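Putative nucleoside-diphosphate-sugar epimerase (PDB 3E48) is of unknown function but probably binds NAD(P) through a Rossmann fold, as expected of a putative nucleoside-diphosphate-sugar epimerase. Local coordinates at residues 49-52 with 58-61; 72-75 with 81-84; 98-103 with 189-194. One frame throughout, in Å; residues are numbered along the deposited sequence.

Contact 1 (49-52 with 58-61); sequences RQLD and SMVE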
ATOM      1  N   ARG B  49     -15.761 -25.977  -1.779  1.00  6.96           N
ATOM      2  CA  ARG B  49     -16.328 -25.366  -0.585  1.00  5.99           C
ATOM      3  C   ARG B  49     -16.884 -24.005  -0.989  1.00  8.58           C
ATOM      4  O   ARG B  49     -16.355 -23.359  -1.893  1.00  8.94           O
ATOM      5  CB  ARG B  49     -15.258 -25.199   0.497  1.00  5.60           C
ATOM      6  CG  ARG B  49     -14.773 -26.523   1.071  1.00  6.22           C
ATOM      7  CD  ARG B  49     -13.741 -26.325   2.165  1.00  9.20           C
ATOM      8  NE  ARG B  49     -13.407 -27.594   2.809  1.00 11.43           N
ATOM      9  CZ  ARG B  49     -12.487 -27.735   3.755  1.00 11.01           C
ATOM     10  NH1 ARG B  49     -11.796 -26.682   4.174  1.00  9.72           N
ATOM     11  NH2 ARG B  49     -12.259 -28.931   4.284  1.00 10.69           N
ATOM     12  N   GLN B  50     -17.963 -23.587  -0.334  1.00  9.42           N
ATOM     13  CA  GLN B  50     -18.578 -22.299  -0.633  1.00  8.21           C
ATOM     14  C   GLN B  50     -17.916 -21.258   0.257  1.00  9.00           C
ATOM     15  O   GLN B  50     -17.674 -21.506   1.439  1.00 11.16           O
ATOM     16  CB  GLN B  50     -20.089 -22.348  -0.368  1.00 15.86           C
ATOM     17  CG  GLN B  50     -20.852 -21.172  -0.980  1.00 14.52           C
ATOM     18  CD  GLN B  50     -22.355 -21.398  -1.026  1.00 29.79           C
ATOM     19  OE1 GLN B  50     -22.822 -22.441  -1.488  1.00 36.91           O
ATOM     20  NE2 GLN B  50     -23.119 -20.414  -0.566  1.00 31.93           N
ATOM     21  N   LEU B  51     -17.632 -20.092  -0.314  1.00  8.98           N
ATOM     22  CA  LEU B  51     -16.966 -19.025   0.415  1.00 10.43           C
ATOM     23  C   LEU B  51     -17.432 -17.637  -0.026  1.00 10.19           C
ATOM     24  O   LEU B  51     -17.754 -17.418  -1.194  1.00 17.38           O
ATOM     25  CB  LEU B  51     -15.453 -19.152   0.203  1.00 15.21           C
ATOM     26  CG  LEU B  51     -14.541 -17.989   0.592  1.00 26.41           C
ATOM     27  CD1 LEU B  51     -14.581 -17.777   2.093  1.00 24.73           C
ATOM     28  CD2 LEU B  51     -13.121 -18.295   0.133  1.00 30.73           C
ATOM     29  N   ASP B  52     -17.478 -16.716   0.928  1.00  7.94           N
ATOM     30  CA  ASP B  52     -17.861 -15.326   0.681  1.00  7.96           C
ATOM     31  C   ASP B  52     -16.726 -14.499   1.276  1.00  6.12           C
ATOM     32  O   ASP B  52     -16.565 -14.449   2.496  1.00  7.95           O
ATOM     33  CB  ASP B  52     -19.183 -15.006   1.391  1.00 14.08           C
ATOM     34  CG  ASP B  52     -19.562 -13.530   1.314  1.00 18.66           C
ATOM     35  OD1 ASP B  52     -20.596 -13.162   1.909  1.00 16.23           O
ATOM     36  OD2 ASP B  52     -18.838 -12.737   0.671  1.00 12.56           O
ATOM     37  N   SER B  58     -17.252 -17.132   7.016  1.00  7.84           N
ATOM     38  CA  SER B  58     -17.296 -17.963   5.821  1.00  6.64           C
ATOM     39  C   SER B  58     -15.848 -18.318   5.465  1.00  8.29           C
ATOM     40  O   SER B  58     -15.550 -19.460   5.104  1.00  8.64           O
ATOM     41  CB  SER B  58     -17.957 -17.210   4.660  1.00 10.67           C
ATOM     42  OG  SER B  58     -17.994 -18.008   3.491  1.00 17.85           O
HETATM   43  N   MSE B  59     -14.947 -17.344   5.578  1.00  6.23           N
HETATM   44  CA  MSE B  59     -13.533 -17.588   5.278  1.00  5.71           C
HETATM   45  C   MSE B  59     -12.927 -18.523   6.323  1.00  5.94           C
HETATM   46  O   MSE B  59     -12.186 -19.447   5.988  1.00  6.96           O
HETATM   47  CB  MSE B  59     -12.751 -16.265   5.233  1.00 12.22           C
HETATM   48  CG  MSE B  59     -12.870 -15.499   3.913  1.00 31.76           C
HETATM   49 SE   MSE B  59     -11.374 -15.796   2.664  1.00 36.65          SE
HETATM   50  CE  MSE B  59     -10.737 -13.969   2.550  1.00 37.68           C
ATOM     51  N   VAL B  60     -13.239 -18.283   7.594  1.00  7.02           N
ATOM     52  CA  VAL B  60     -12.734 -19.137   8.666  1.00  7.92           C
ATOM     53  C   VAL B  60     -13.135 -20.592   8.424  1.00  5.98           C
ATOM     54  O   VAL B  60     -12.301 -21.502   8.503  1.00  7.97           O
ATOM     55  CB  VAL B  60     -13.284 -18.705  10.045  1.00 11.58           C
ATOM     56  CG1 VAL B  60     -12.907 -19.732  11.103  1.00 10.36           C
ATOM     57  CG2 VAL B  60     -12.728 -17.342  10.417  1.00 13.35           C
ATOM     58  N   GLU B  61     -14.411 -20.811   8.120  1.00  7.46           N
ATOM     59  CA  GLU B  61     -14.905 -22.162   7.876  1.00  7.67           C
ATOM     60  C   GLU B  61     -14.219 -22.824   6.686  1.00  6.59           C
ATOM     61  O   GLU B  61     -13.801 -23.977   6.765  1.00  9.20           O
ATOM     62  CB  GLU B  61     -16.420 -22.138   7.642  1.00  8.44           C
ATOM     63  CG  GLU B  61     -17.238 -21.798   8.874  1.00 15.63           C
ATOM     64  CD  GLU B  61     -16.973 -22.755  10.025  1.00 24.93           C
ATOM     65  OE1 GLU B  61     -16.988 -23.983   9.787  1.00 16.19           O
ATOM     66  OE2 GLU B  61     -16.759 -22.277  11.161  1.00 30.76           O
TER
HETATM   67  O   HOH W   1     -17.268 -21.471   4.092  1.00 11.53           O
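L51 pushes one methyl against the helical residue M59: CD1 lies 3.4 Å from M59 CA and just as near M59 CG, tighter than usual for carbon pairs. The leucine branch and the selenomethionine chain run at a slant to one another. M59, bent at chi2 and chi3, brings its SE back beside both methyls, 3.8 Å from L51 CD1 and 4.0 Å from L51 CD2.

Next to this greasy contact is a polar one. S58 turns its CB toward the strand end, and with the hydroxyl trans to its own nitrogen (chi1 180°) OG accepts the backbone N-H of D52 at 2.9 Å; the bond is bent, 141° at the hydrogen. The same OG sits over L51 CA at 3.4 Å. A water donates to both Q50 O and S58 O, bridging the end of strand 47-50 to the helix. The carboxylate of D52 turns to the F54 amide in the connecting loop.

R49 reaches the C-terminal end of the helix, where NH1 hydrogen-bonds A62 O and K64 O. Helix 56-63 thus lies against the end of strand 47-50, with L51 also touching T6 of strand 3-6 and M59 packing on N88, L89 and A92 of helix 84-96.

Contact 2 (72-75 with 81-84); sequences IPSI and KRIP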
ATOM      1  N   ILE B  72      -6.938 -15.231  -4.724  1.00  6.16           N
ATOM      2  CA  ILE B  72      -7.122 -14.396  -5.903  1.00  4.05           C
ATOM      3  C   ILE B  72      -8.069 -13.275  -5.491  1.00  6.02           C
ATOM      4  O   ILE B  72      -9.233 -13.522  -5.176  1.00  7.97           O
ATOM      5  CB  ILE B  72      -7.756 -15.190  -7.062  1.00  7.13           C
ATOM      6  CG1 ILE B  72      -6.820 -16.332  -7.462  1.00  6.23           C
ATOM      7  CG2 ILE B  72      -8.028 -14.265  -8.250  1.00  9.35           C
ATOM      8  CD1 ILE B  72      -7.371 -17.223  -8.552  1.00 10.17           C
ATOM      9  N   PRO B  73      -7.576 -12.027  -5.470  1.00  6.75           N
ATOM     10  CA  PRO B  73      -8.419 -10.888  -5.088  1.00  9.71           C
ATOM     11  C   PRO B  73      -9.659 -10.744  -5.970  1.00  6.70           C
ATOM     12  O   PRO B  73      -9.661 -11.175  -7.124  1.00  9.43           O
ATOM     13  CB  PRO B  73      -7.479  -9.694  -5.242  1.00  6.01           C
ATOM     14  CG  PRO B  73      -6.144 -10.271  -4.904  1.00  7.85           C
ATOM     15  CD  PRO B  73      -6.174 -11.610  -5.637  1.00  6.99           C
ATOM     16  N   SER B  74     -10.707 -10.137  -5.419  1.00  8.06           N
ATOM     17  CA  SER B  74     -11.944  -9.910  -6.161  1.00  8.72           C
ATOM     18  C   SER B  74     -11.770  -8.653  -7.010  1.00  6.22           C
ATOM     19  O   SER B  74     -10.695  -8.052  -7.013  1.00 10.30           O
ATOM     20  CB  SER B  74     -13.117  -9.701  -5.200  1.00 13.23           C
ATOM     21  OG  SER B  74     -13.004  -8.461  -4.510  1.00  9.55           O
ATOM     22  N   ILE B  75     -12.820  -8.256  -7.725  1.00 10.30           N
ATOM     23  CA  ILE B  75     -12.758  -7.053  -8.554  1.00 12.17           C
ATOM     24  C   ILE B  75     -13.523  -5.895  -7.925  1.00 11.29           C
ATOM     25  O   ILE B  75     -13.753  -4.878  -8.571  1.00 14.47           O
ATOM     26  CB  ILE B  75     -13.313  -7.299  -9.984  1.00 16.80           C
ATOM     27  CG1 ILE B  75     -14.609  -8.106  -9.927  1.00 28.54           C
ATOM     28  CG2 ILE B  75     -12.271  -8.013 -10.829  1.00 28.81           C
ATOM     29  CD1 ILE B  75     -15.813  -7.326  -9.451  1.00 33.61           C
ATOM     30  N   LYS B  81     -13.537  -0.516  -0.190  1.00  9.54           N
ATOM     31  CA  LYS B  81     -14.535  -1.573  -0.192  1.00 10.95           C
ATOM     32  C   LYS B  81     -13.935  -2.966  -0.337  1.00 10.60           C
ATOM     33  O   LYS B  81     -14.538  -3.946   0.099  1.00 10.34           O
ATOM     34  CB  LYS B  81     -15.557  -1.331  -1.303  1.00 13.07           C
ATOM     35  CG  LYS B  81     -16.543  -0.208  -0.997  1.00 24.79           C
ATOM     36  CD  LYS B  81     -17.593  -0.067  -2.097  1.00 29.57           C
ATOM     37  CE  LYS B  81     -18.297  -1.391  -2.377  1.00 32.24           C
ATOM     38  NZ  LYS B  81     -18.970  -1.953  -1.171  1.00 39.13           N
ATOM     39  N   ARG B  82     -12.748  -3.064  -0.931  1.00  7.96           N
ATOM     40  CA  ARG B  82     -12.127  -4.371  -1.112  1.00  7.85           C
ATOM     41  C   ARG B  82     -11.255  -4.796   0.079  1.00  9.66           C
ATOM     42  O   ARG B  82     -11.104  -5.984   0.341  1.00  8.70           O
ATOM     43  CB  ARG B  82     -11.303  -4.399  -2.407  1.00  9.58           C
ATOM     44  CG  ARG B  82     -10.909  -5.808  -2.837  1.00  8.06           C
ATOM     45  CD  ARG B  82      -9.935  -5.828  -4.005  1.00  7.03           C
ATOM     46  NE  ARG B  82     -10.483  -5.266  -5.238  1.00  6.25           N
ATOM     47  CZ  ARG B  82      -9.828  -5.240  -6.395  1.00  9.93           C
ATOM     48  NH1 ARG B  82      -8.606  -5.748  -6.473  1.00 12.41           N
ATOM     49  NH2 ARG B  82     -10.385  -4.702  -7.478  1.00 10.72           N
ATOM     50  N   ILE B  83     -10.696  -3.829   0.802  1.00  9.52           N
ATOM     51  CA  ILE B  83      -9.848  -4.100   1.965  1.00 10.46           C
ATOM     52  C   ILE B  83     -10.293  -5.224   2.908  1.00 10.41           C
ATOM     53  O   ILE B  83      -9.479  -6.050   3.319  1.00  9.91           O
ATOM     54  CB  ILE B  83      -9.671  -2.818   2.826  1.00 16.10           C
ATOM     55  CG1 ILE B  83      -8.901  -1.774   2.033  1.00 19.63           C
ATOM     56  CG2 ILE B  83      -8.949  -3.146   4.126  1.00 23.86           C
ATOM     57  CD1 ILE B  83      -7.568  -2.265   1.531  1.00 13.88           C
ATOM     58  N   PRO B  84     -11.580  -5.260   3.285  1.00  9.29           N
ATOM     59  CA  PRO B  84     -12.052  -6.314   4.194  1.00  9.70           C
ATOM     60  C   PRO B  84     -11.650  -7.718   3.739  1.00 10.47           C
ATOM     61  O   PRO B  84     -11.481  -8.631   4.544  1.00  8.53           O
ATOM     62  CB  PRO B  84     -13.562  -6.102   4.199  1.00 13.89           C
ATOM     63  CG  PRO B  84     -13.666  -4.596   4.075  1.00 12.48           C
ATOM     64  CD  PRO B  84     -12.667  -4.311   2.975  1.00  8.45           C
TER
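R82 and S74 meet where the Rossmann-fold sheet gives way to the loop after strand 68-71, and short helix 79-82 folds back over that loop. The tight part is the buried arginine. Its CB points at the loop, the chain leaves extended with CG trans to the backbone N (chi1 -166°) and then bends at chi3 (-64°), which lays the flat guanidinium across the peptide that joins S74 to I75. S74 O stands over the centre of that plane, 3.0 Å above it. An oxygen placed there looks at the face and not at any N-H, so no hydrogen bond forms; the attraction is probably that of a carbonyl dipole for a positive charge. NE gives its hydrogen bond to I76 O, and a cation-pi contact with Y120 adds to the grip on the group.

Along the arginine's aliphatic stem the fit is easier. S74 OG is 3.8 Å from R82 CG, but the hydroxyl is hydrogen-bonded to E85 OE2. P73 only brushes the group, CB to R82 NH1 at 4.3 Å.

The loose side is the side chain of I75, an exposed residue whose CB points away from the helix; its backbone, by contrast, belongs to the tight part against the guanidinium. Beyond R82 the chain reaches the dimer interface, where I83 packs on Y123 of the second subunit and P84 on F80 of that same subunit. At the far end of the guanidinium, R82 NH2 comes to rest 3.4 Å from I75 C.

Contact 3 (98-103 with 189-194); sequences VAHIIF and DTWGKR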
ATOM      1  N   VAL B  98      -3.913 -21.976   8.884  1.00  5.01           N
ATOM      2  CA  VAL B  98      -3.308 -22.059   7.560  1.00  6.98           C
ATOM      3  C   VAL B  98      -1.845 -21.634   7.731  1.00  9.90           C
ATOM      4  O   VAL B  98      -1.564 -20.577   8.291  1.00  9.97           O
ATOM      5  CB  VAL B  98      -4.022 -21.114   6.576  1.00  7.27           C
ATOM      6  CG1 VAL B  98      -3.313 -21.127   5.221  1.00 10.23           C
ATOM      7  CG2 VAL B  98      -5.477 -21.542   6.422  1.00 10.88           C
ATOM      8  N   ALA B  99      -0.925 -22.461   7.243  1.00  7.61           N
ATOM      9  CA  ALA B  99       0.505 -22.209   7.384  1.00  9.17           C
ATOM     10  C   ALA B  99       1.151 -21.337   6.323  1.00  7.23           C
ATOM     11  O   ALA B  99       2.214 -20.762   6.560  1.00 10.29           O
ATOM     12  CB  ALA B  99       1.250 -23.535   7.464  1.00 14.24           C
ATOM     13  N   HIS B 100       0.533 -21.237   5.156  1.00  5.43           N
ATOM     14  CA  HIS B 100       1.129 -20.436   4.101  1.00  6.59           C
ATOM     15  C   HIS B 100       0.084 -19.837   3.182  1.00  9.05           C
ATOM     16  O   HIS B 100      -0.927 -20.468   2.877  1.00  6.71           O
ATOM     17  CB  HIS B 100       2.108 -21.299   3.297  1.00  9.54           C
ATOM     18  CG  HIS B 100       3.091 -20.503   2.501  1.00 12.81           C
ATOM     19  ND1 HIS B 100       2.792 -19.970   1.268  1.00 14.70           N
ATOM     20  CD2 HIS B 100       4.353 -20.100   2.791  1.00 11.74           C
ATOM     21  CE1 HIS B 100       3.824 -19.273   0.829  1.00 10.41           C
ATOM     22  NE2 HIS B 100       4.785 -19.334   1.734  1.00 10.82           N
ATOM     23  N   ILE B 101       0.336 -18.609   2.742  1.00  4.42           N
ATOM     24  CA  ILE B 101      -0.577 -17.917   1.847  1.00  4.31           C
ATOM     25  C   ILE B 101       0.168 -17.471   0.594  1.00  5.55           C
ATOM     26  O   ILE B 101       1.224 -16.852   0.684  1.00  6.16           O
ATOM     27  CB  ILE B 101      -1.185 -16.649   2.504  1.00  7.75           C
ATOM     28  CG1 ILE B 101      -2.127 -17.043   3.648  1.00  9.19           C
ATOM     29  CG2 ILE B 101      -1.930 -15.827   1.450  1.00  8.02           C
ATOM     30  CD1 ILE B 101      -2.585 -15.864   4.504  1.00  9.80           C
ATOM     31  N   ILE B 102      -0.368 -17.820  -0.570  1.00  7.21           N
ATOM     32  CA  ILE B 102       0.215 -17.388  -1.831  1.00  6.35           C
ATOM     33  C   ILE B 102      -0.786 -16.339  -2.302  1.00  6.39           C
ATOM     34  O   ILE B 102      -1.932 -16.665  -2.609  1.00  7.76           O
ATOM     35  CB  ILE B 102       0.310 -18.547  -2.850  1.00  6.85           C
ATOM     36  CG1 ILE B 102       1.243 -19.634  -2.303  1.00  7.98           C
ATOM     37  CG2 ILE B 102       0.825 -18.020  -4.194  1.00  9.70           C
ATOM     38  CD1 ILE B 102       1.356 -20.885  -3.176  1.00  7.18           C
ATOM     39  N   PHE B 103      -0.362 -15.079  -2.324  1.00  5.48           N
ATOM     40  CA  PHE B 103      -1.245 -13.979  -2.708  1.00  5.83           C
ATOM     41  C   PHE B 103      -0.971 -13.507  -4.128  1.00  5.87           C
ATOM     42  O   PHE B 103       0.161 -13.176  -4.466  1.00  6.54           O
ATOM     43  CB  PHE B 103      -1.065 -12.811  -1.732  1.00  5.35           C
ATOM     44  CG  PHE B 103      -2.083 -11.717  -1.889  1.00  6.35           C
ATOM     45  CD1 PHE B 103      -3.197 -11.660  -1.061  1.00  7.87           C
ATOM     46  CD2 PHE B 103      -1.926 -10.741  -2.864  1.00  5.80           C
ATOM     47  CE1 PHE B 103      -4.148 -10.641  -1.198  1.00  7.47           C
ATOM     48  CE2 PHE B 103      -2.873  -9.713  -3.013  1.00  8.12           C
ATOM     49  CZ  PHE B 103      -3.983  -9.667  -2.177  1.00  3.72           C
ATOM     50  N   ASP B 189      10.026 -24.928  -2.321  1.00 12.47           N
ATOM     51  CA  ASP B 189      11.312 -24.255  -2.171  1.00 11.49           C
ATOM     52  C   ASP B 189      11.260 -22.845  -2.742  1.00 13.84           C
ATOM     53  O   ASP B 189      12.135 -22.028  -2.470  1.00 15.78           O
ATOM     54  CB  ASP B 189      12.417 -25.054  -2.860  1.00 21.09           C
ATOM     55  CG  ASP B 189      13.065 -26.055  -1.934  1.00 26.69           C
ATOM     56  OD1 ASP B 189      12.334 -26.826  -1.279  1.00 32.75           O
ATOM     57  OD2 ASP B 189      14.311 -26.072  -1.857  1.00 40.57           O
ATOM     58  N   THR B 190      10.223 -22.562  -3.524  1.00 11.08           N
ATOM     59  CA  THR B 190      10.056 -21.244  -4.127  1.00 10.72           C
ATOM     60  C   THR B 190       9.226 -20.326  -3.228  1.00 10.57           C
ATOM     61  O   THR B 190       9.118 -19.134  -3.483  1.00 10.20           O
ATOM     62  CB  THR B 190       9.333 -21.332  -5.488  1.00 12.79           C
ATOM     63  OG1 THR B 190       8.000 -21.824  -5.287  1.00  9.97           O
ATOM     64  CG2 THR B 190      10.079 -22.257  -6.435  1.00 13.05           C
ATOM     65  N   TRP B 191       8.645 -20.889  -2.174  1.00 10.58           N
ATOM     66  CA  TRP B 191       7.807 -20.124  -1.261  1.00  9.64           C
ATOM     67  C   TRP B 191       8.565 -19.103  -0.410  1.00 10.09           C
ATOM     68  O   TRP B 191       9.770 -19.232  -0.189  1.00 16.72           O
ATOM     69  CB  TRP B 191       7.043 -21.085  -0.341  1.00 11.88           C
ATOM     70  CG  TRP B 191       6.121 -22.032  -1.058  1.00 14.21           C
ATOM     71  CD1 TRP B 191       5.984 -22.189  -2.409  1.00 14.16           C
ATOM     72  CD2 TRP B 191       5.187 -22.939  -0.454  1.00 11.07           C
ATOM     73  NE1 TRP B 191       5.022 -23.134  -2.683  1.00 13.35           N
ATOM     74  CE2 TRP B 191       4.517 -23.610  -1.499  1.00 10.68           C
ATOM     75  CE3 TRP B 191       4.854 -23.247   0.873  1.00 14.73           C
ATOM     76  CZ2 TRP B 191       3.529 -24.572  -1.261  1.00 13.01           C
ATOM     77  CZ3 TRP B 191       3.873 -24.203   1.111  1.00 15.43           C
ATOM     78  CH2 TRP B 191       3.223 -24.854   0.048  1.00 15.57           C
ATOM     79  N   GLY B 192       7.845 -18.082   0.054  1.00 13.17           N
ATOM     80  CA  GLY B 192       8.444 -17.067   0.909  1.00 13.39           C
ATOM     81  C   GLY B 192       9.180 -15.954   0.194  1.00 15.96           C
ATOM     82  O   GLY B 192       9.831 -15.122   0.825  1.00 18.27           O
ATOM     83  N   LYS B 193       9.079 -15.933  -1.127  1.00 15.87           N
ATOM     84  CA  LYS B 193       9.747 -14.907  -1.904  1.00 14.87           C
ATOM     85  C   LYS B 193       8.721 -14.047  -2.640  1.00 11.41           C
ATOM     86  O   LYS B 193       7.545 -14.403  -2.732  1.00 16.79           O
ATOM     87  CB  LYS B 193      10.708 -15.557  -2.901  1.00 17.32           C
ATOM     88  CG  LYS B 193      11.742 -14.600  -3.449  1.00 33.22           C
ATOM     89  CD  LYS B 193      12.681 -14.127  -2.351  1.00 35.92           C
ATOM     90  CE  LYS B 193      13.150 -12.708  -2.610  1.00 34.91           C
ATOM     91  NZ  LYS B 193      11.997 -11.761  -2.565  1.00 24.80           N
ATOM     92  N   ARG B 194       9.174 -12.906  -3.149  1.00 13.27           N
ATOM     93  CA  ARG B 194       8.316 -11.986  -3.883  1.00 10.80           C
ATOM     94  C   ARG B 194       8.615 -12.192  -5.363  1.00 10.89           C
ATOM     95  O   ARG B 194       9.774 -12.178  -5.771  1.00 13.23           O
ATOM     96  CB  ARG B 194       8.633 -10.545  -3.470  1.00 11.47           C
ATOM     97  CG  ARG B 194       7.569  -9.524  -3.841  1.00 14.96           C
ATOM     98  CD  ARG B 194       7.941  -8.143  -3.295  1.00 19.36           C
ATOM     99  NE  ARG B 194       6.901  -7.141  -3.523  1.00 13.98           N
ATOM    100  CZ  ARG B 194       5.788  -7.031  -2.802  1.00 17.85           C
ATOM    101  NH1 ARG B 194       4.905  -6.086  -3.089  1.00 15.64           N
ATOM    102  NH2 ARG B 194       5.561  -7.853  -1.785  1.00 23.42           N
TER
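H100 and W191 bring their rings together obliquely. The six-membered ring of the indole and the imidazole have centroids 4.6 Å apart and planes inclined at 33°, which is neither a stack nor an edge-to-face pair. W191 CE3 is the atom that rides over the middle of the imidazole, 3.6 Å from H100 CG, and the histidine stem follows the same rim, with CB 4.0 Å from W191 CZ3. H100 reaches out because CG is trans to its backbone N (chi1 -161°), which carries the ring off the strand toward the loop. The backbone N of G192 lies at the edge of the imidazole, near its plane. A second, lighter touch comes from I102, two residues along the strand: its CD1 sits above the indole toward the rim, 4.3 Å from W191 NE1.

Several bonds from the next shell fix these groups. W191 NE1 gives its hydrogen bond to I184 O in the last turn of helix 174-186, which helps fix the rotation of the indole. G192 N bonds T136 OG1, tying the loop to strand 134-143, and the positive phi of G192 (83°) turns the chain from the tryptophan toward strand 194-203. The backbone of H100 is held in the sheet by hydrogen bonds with D67 and V69 on the strand 68-71 side, while T68 packs against H100, I102 and W191 alike.

The indole therefore packs over the start of central strand 100-106, flanked by its parallel neighbours 68-71 and 134-143. This joins the loop between helix 174-186 and strand 194-203 to the N-terminal ends of the parallel strands, opposite the C-terminal ends where a Rossmann fold typically receives its dinucleotide.

In the fold
The three contacts follow one another along the chain, each closing before the next opens. Contacts 2 and 3 touch: P73 CG meets F103 CZ at 3.5 Å, although their centres are about 19 Å apart. Contact 1 touches neither, its nearest atoms lying about 6 Å from contact 2 and about 7 Å from contact 3, yet it reaches the same mixed sheet as contact 3. Contacts 1 and 2 involve loops at the C-terminal ends of parallel strands, the side on which Rossmann folds usually bind NAD(P); contact 3 lies at the other ends. Helix 84-96 joins all three neighbourhoods, meeting M59, S74 through E85, and I101.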